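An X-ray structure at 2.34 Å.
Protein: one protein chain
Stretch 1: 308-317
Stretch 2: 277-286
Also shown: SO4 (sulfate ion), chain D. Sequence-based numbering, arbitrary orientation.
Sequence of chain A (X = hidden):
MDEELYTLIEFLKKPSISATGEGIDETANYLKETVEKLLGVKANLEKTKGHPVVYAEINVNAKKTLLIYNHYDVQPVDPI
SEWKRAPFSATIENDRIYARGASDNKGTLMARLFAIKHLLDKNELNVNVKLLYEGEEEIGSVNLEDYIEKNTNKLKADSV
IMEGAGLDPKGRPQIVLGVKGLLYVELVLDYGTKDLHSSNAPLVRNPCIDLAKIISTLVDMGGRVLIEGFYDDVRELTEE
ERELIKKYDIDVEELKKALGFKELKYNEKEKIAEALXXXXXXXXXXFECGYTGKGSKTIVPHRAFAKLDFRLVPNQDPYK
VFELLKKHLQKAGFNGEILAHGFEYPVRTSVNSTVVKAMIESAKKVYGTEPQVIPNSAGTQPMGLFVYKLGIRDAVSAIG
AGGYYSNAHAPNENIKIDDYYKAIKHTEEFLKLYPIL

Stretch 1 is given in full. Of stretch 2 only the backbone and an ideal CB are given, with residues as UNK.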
# COMPACT_ATOMS: atom_id res chain seq x y z
N LEU A 308 -4.65 -10.79 -1.06
CA LEU A 308 -4.45 -11.68 -2.20
C LEU A 308 -5.79 -12.23 -2.67
O LEU A 308 -6.67 -12.54 -1.86
CB LEU A 308 -3.55 -12.85 -1.80
CG LEU A 308 -2.24 -12.52 -1.09
CD1 LEU A 308 -1.62 -13.79 -0.53
CD2 LEU A 308 -1.28 -11.84 -2.04
N ASP A 309 -5.94 -12.35 -3.98
CA ASP A 309 -7.05 -13.08 -4.56
C ASP A 309 -6.50 -14.18 -5.46
O ASP A 309 -5.59 -13.95 -6.25
CB ASP A 309 -7.99 -12.14 -5.32
CG ASP A 309 -7.41 -11.67 -6.64
OD1 ASP A 309 -6.49 -10.83 -6.63
OD2 ASP A 309 -7.89 -12.13 -7.71
N PHE A 310 -7.04 -15.39 -5.29
CA PHE A 310 -6.69 -16.53 -6.13
C PHE A 310 -7.87 -16.84 -7.04
O PHE A 310 -8.95 -17.14 -6.55
CB PHE A 310 -6.41 -17.77 -5.28
CG PHE A 310 -5.21 -17.66 -4.38
CD1 PHE A 310 -5.30 -17.05 -3.14
CD2 PHE A 310 -3.99 -18.22 -4.75
CE1 PHE A 310 -4.20 -16.97 -2.30
CE2 PHE A 310 -2.89 -18.14 -3.92
CZ PHE A 310 -3.00 -17.52 -2.69
N ARG A 311 -7.66 -16.77 -8.35
CA ARG A 311 -8.68 -17.22 -9.30
C ARG A 311 -8.44 -18.69 -9.58
O ARG A 311 -7.32 -19.09 -9.87
CB ARG A 311 -8.62 -16.42 -10.60
CG ARG A 311 -8.78 -14.93 -10.41
CD ARG A 311 -10.20 -14.55 -10.08
NE ARG A 311 -10.30 -13.11 -9.82
CZ ARG A 311 -11.43 -12.41 -9.87
NH1 ARG A 311 -12.58 -13.00 -10.17
NH2 ARG A 311 -11.41 -11.11 -9.62
N LEU A 312 -9.51 -19.48 -9.50
CA LEU A 312 -9.39 -20.93 -9.57
C LEU A 312 -10.09 -21.51 -10.79
O LEU A 312 -11.01 -20.91 -11.35
CB LEU A 312 -9.97 -21.55 -8.30
CG LEU A 312 -9.37 -21.01 -7.00
CD1 LEU A 312 -10.13 -21.52 -5.79
CD2 LEU A 312 -7.89 -21.38 -6.91
N VAL A 313 -9.65 -22.70 -11.20
CA VAL A 313 -10.24 -23.41 -12.32
C VAL A 313 -10.53 -24.84 -11.89
O VAL A 313 -9.96 -25.31 -10.91
CB VAL A 313 -9.30 -23.41 -13.55
CG1 VAL A 313 -9.01 -21.98 -13.98
CG2 VAL A 313 -8.00 -24.14 -13.24
N PRO A 314 -11.41 -25.55 -12.62
CA PRO A 314 -11.77 -26.91 -12.23
C PRO A 314 -10.54 -27.81 -12.16
O PRO A 314 -9.70 -27.66 -13.04
CB PRO A 314 -12.69 -27.37 -13.37
CG PRO A 314 -13.24 -26.12 -13.95
CD PRO A 314 -12.13 -25.11 -13.83
N ASN A 315 -10.39 -28.70 -11.17
CA ASN A 315 -11.36 -28.94 -10.10
C ASN A 315 -10.85 -28.41 -8.77
O ASN A 315 -10.98 -29.08 -7.74
CB ASN A 315 -11.62 -30.44 -9.98
CG ASN A 315 -12.29 -31.02 -11.22
OD1 ASN A 315 -13.34 -30.55 -11.64
ND2 ASN A 315 -11.67 -32.04 -11.81
N GLN A 316 -10.27 -27.22 -8.77
CA GLN A 316 -9.72 -26.65 -7.54
C GLN A 316 -10.84 -26.31 -6.56
O GLN A 316 -11.88 -25.77 -6.94
CB GLN A 316 -8.91 -25.39 -7.84
CG GLN A 316 -7.62 -25.64 -8.59
CD GLN A 316 -6.89 -24.35 -8.87
OE1 GLN A 316 -7.44 -23.44 -9.50
NE2 GLN A 316 -5.65 -24.24 -8.40
N ASP A 317 -10.60 -26.63 -5.29
CA ASP A 317 -11.53 -26.33 -4.21
C ASP A 317 -10.93 -25.18 -3.40
O ASP A 317 -9.82 -25.31 -2.88
CB ASP A 317 -11.69 -27.57 -3.33
CG ASP A 317 -12.73 -27.40 -2.24
OD1 ASP A 317 -12.97 -26.25 -1.79
OD2 ASP A 317 -13.29 -28.42 -1.80
N UNK A 277 -8.66 -17.37 -19.80
CA UNK A 277 -9.77 -18.26 -19.47
C UNK A 277 -9.36 -19.54 -18.72
O UNK A 277 -10.19 -20.15 -18.05
CB UNK A 277 -10.50 -18.65 -20.76
N UNK A 278 -8.09 -19.93 -18.83
CA UNK A 278 -7.64 -21.26 -18.37
C UNK A 278 -6.66 -21.24 -17.19
O UNK A 278 -6.57 -22.23 -16.46
CB UNK A 278 -6.98 -22.00 -19.54
N UNK A 279 -5.94 -20.14 -16.99
CA UNK A 279 -4.91 -20.11 -15.94
C UNK A 279 -5.46 -19.72 -14.57
O UNK A 279 -6.14 -18.69 -14.44
CB UNK A 279 -3.80 -19.13 -16.33
N UNK A 280 -5.16 -20.52 -13.53
CA UNK A 280 -5.46 -20.04 -12.18
C UNK A 280 -4.44 -18.98 -11.77
O UNK A 280 -3.38 -18.92 -12.39
CB UNK A 280 -5.46 -21.20 -11.18
N UNK A 281 -4.75 -18.15 -10.78
CA UNK A 281 -3.86 -17.06 -10.40
C UNK A 281 -3.59 -16.97 -8.91
O UNK A 281 -4.33 -17.52 -8.10
CB UNK A 281 -4.45 -15.73 -10.88
N UNK A 282 -2.50 -16.29 -8.58
CA UNK A 282 -2.26 -15.78 -7.23
C UNK A 282 -1.87 -14.32 -7.38
O UNK A 282 -0.71 -14.00 -7.65
CB UNK A 282 -1.18 -16.58 -6.50
N UNK A 283 -2.85 -13.44 -7.22
CA UNK A 283 -2.66 -12.01 -7.48
C UNK A 283 -2.63 -11.19 -6.19
O UNK A 283 -3.35 -11.47 -5.24
CB UNK A 283 -3.77 -11.49 -8.39
N UNK A 284 -1.77 -10.17 -6.18
CA UNK A 284 -1.70 -9.24 -5.05
C UNK A 284 -2.56 -8.02 -5.37
O UNK A 284 -2.28 -7.27 -6.30
CB UNK A 284 -0.26 -8.83 -4.76
N UNK A 285 -3.62 -7.83 -4.59
CA UNK A 285 -4.53 -6.71 -4.78
C UNK A 285 -4.03 -5.49 -4.03
O UNK A 285 -4.34 -4.35 -4.39
CB UNK A 285 -5.94 -7.08 -4.32
N UNK A 286 -3.27 -5.73 -2.98
CA UNK A 286 -2.82 -4.64 -2.13
C UNK A 286 -1.69 -5.03 -1.21
O UNK A 286 -1.57 -6.17 -0.76
CB UNK A 286 -3.99 -4.11 -1.30
S SO4 D . -15.76 -10.71 -10.56
O1 SO4 D . -15.04 -9.73 -9.76
O2 SO4 D . -17.14 -10.84 -10.07
O3 SO4 D . -15.63 -10.26 -11.95
O4 SO4 D . -15.13 -12.02 -10.45

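Positions 277 and 278 close a helix, and at both CA-to-CB points away from the 308-317 stretch, whose atoms all lie more than 5.5 Å from either ideal CB. Nothing here selects a side chain. The residues are Leu277 and Thr278; the latter meets its neighbour through its backbone, its O lying 3.5 Å from Val313 CG1. Position 279 leaves helical geometry and also points away, so again many residues would serve; it is Tyr279.

At position 280, phi is -74° and psi 161°, values open to most residues and comfortable for proline. The ideal CB sits a tight 3.1 Å from Arg311 O and 3.4 Å from Gln316 OE1, while Val313 offers an apolar surface nearby. Gln316 OE1 already accepts a hydrogen bond from Val313 N, so a compact, apolar residue would suit. Pro280 fills the place, with its CD 4.1 Å from Val313 CG2.

The backbone of position 281 is extended, and its N donates to Arg311 O at 2.9 Å. The ideal CB lies sideways, 4.2 Å from Arg311 N, a donor that a short side chain bearing an acceptor could reach: serine, threonine, perhaps asparagine or aspartate. It is Thr281, with chi1 in p; its OG1 accepts from Arg311 N at 3.0 Å. The same OG1 donates to a water at 2.9 Å, which in turn donates to Asp309 OD2.

Beside position 282 lies the Phe310 ring, its CE2 only 3.5 Å from the ideal CB. A small or slender apolar residue would fit, such as alanine, cysteine or valine. Cys282 brings its SG to 4.2 Å from the Phe310 ring centroid, an oblique sulfur-aromatic contact.

Position 283 pairs with Asp309 in antiparallel register: its N donates to Asp309 O, and its O accepts from Asp309 N, both at 3.0 Å. Its CB lies on the sheet face of Asp309, 3.3 Å from Asp309 OD1, so a donor is wanted: asparagine, serine, threonine or a basic residue. The answer is Asn283, whose ND2 donates to Asp309 OD1 at 2.9 Å.

Position 284 turns to the face of Leu308, with Leu308 CD2 4.2 Å from the ideal CB; valine, isoleucine or leucine would suit. Val284 packs CG2 3.6 Å from Leu308 CD2.

At position 285 CB points toward stretch 1, near Asp309 OD1, where a donor would seem natural. The residue is instead Asp285, its OD2 2.7 Å from Asp309 OD1, close enough that one acid probably carries a proton.

Position 286 meets nothing within reach of an ideal CB; it is Gly286.

Stretch 2 (277-286) LTYPTCNVDG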
# COMPACT_ATOMS: atom_id res chain seq x y z
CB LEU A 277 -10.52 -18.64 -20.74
CG LEU A 277 -11.11 -17.50 -21.58
CD1 LEU A 277 -11.94 -18.06 -22.73
CD2 LEU A 277 -11.95 -16.55 -20.73
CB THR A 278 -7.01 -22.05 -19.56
OG1 THR A 278 -7.99 -22.23 -20.59
CG2 THR A 278 -6.49 -23.42 -19.13
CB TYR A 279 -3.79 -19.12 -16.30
CG TYR A 279 -2.97 -19.47 -17.52
CD1 TYR A 279 -3.21 -20.63 -18.26
CD2 TYR A 279 -1.93 -18.64 -17.93
CE1 TYR A 279 -2.45 -20.93 -19.37
CE2 TYR A 279 -1.17 -18.94 -19.04
CZ TYR A 279 -1.43 -20.08 -19.76
OH TYR A 279 -0.67 -20.38 -20.86
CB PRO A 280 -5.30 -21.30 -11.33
CG PRO A 280 -4.31 -22.13 -12.07
CD PRO A 280 -4.57 -21.87 -13.53
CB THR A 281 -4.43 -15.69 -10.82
OG1 THR A 281 -5.60 -15.40 -10.04
CG2 THR A 281 -4.78 -15.69 -12.30
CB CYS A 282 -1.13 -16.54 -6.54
SG CYS A 282 -0.60 -15.78 -4.98
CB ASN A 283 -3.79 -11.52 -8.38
CG ASN A 283 -3.68 -10.05 -8.69
OD1 ASN A 283 -2.79 -9.62 -9.43
ND2 ASN A 283 -4.59 -9.26 -8.14
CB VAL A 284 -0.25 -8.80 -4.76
CG1 VAL A 284 -0.21 -7.79 -3.61
CG2 VAL A 284 0.62 -10.01 -4.43
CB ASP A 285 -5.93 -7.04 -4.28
CG ASP A 285 -6.52 -8.25 -4.97
OD1 ASP A 285 -7.04 -8.10 -6.09
OD2 ASP A 285 -6.45 -9.34 -4.38
O HOH W 1 -6.46 -12.67 -9.93
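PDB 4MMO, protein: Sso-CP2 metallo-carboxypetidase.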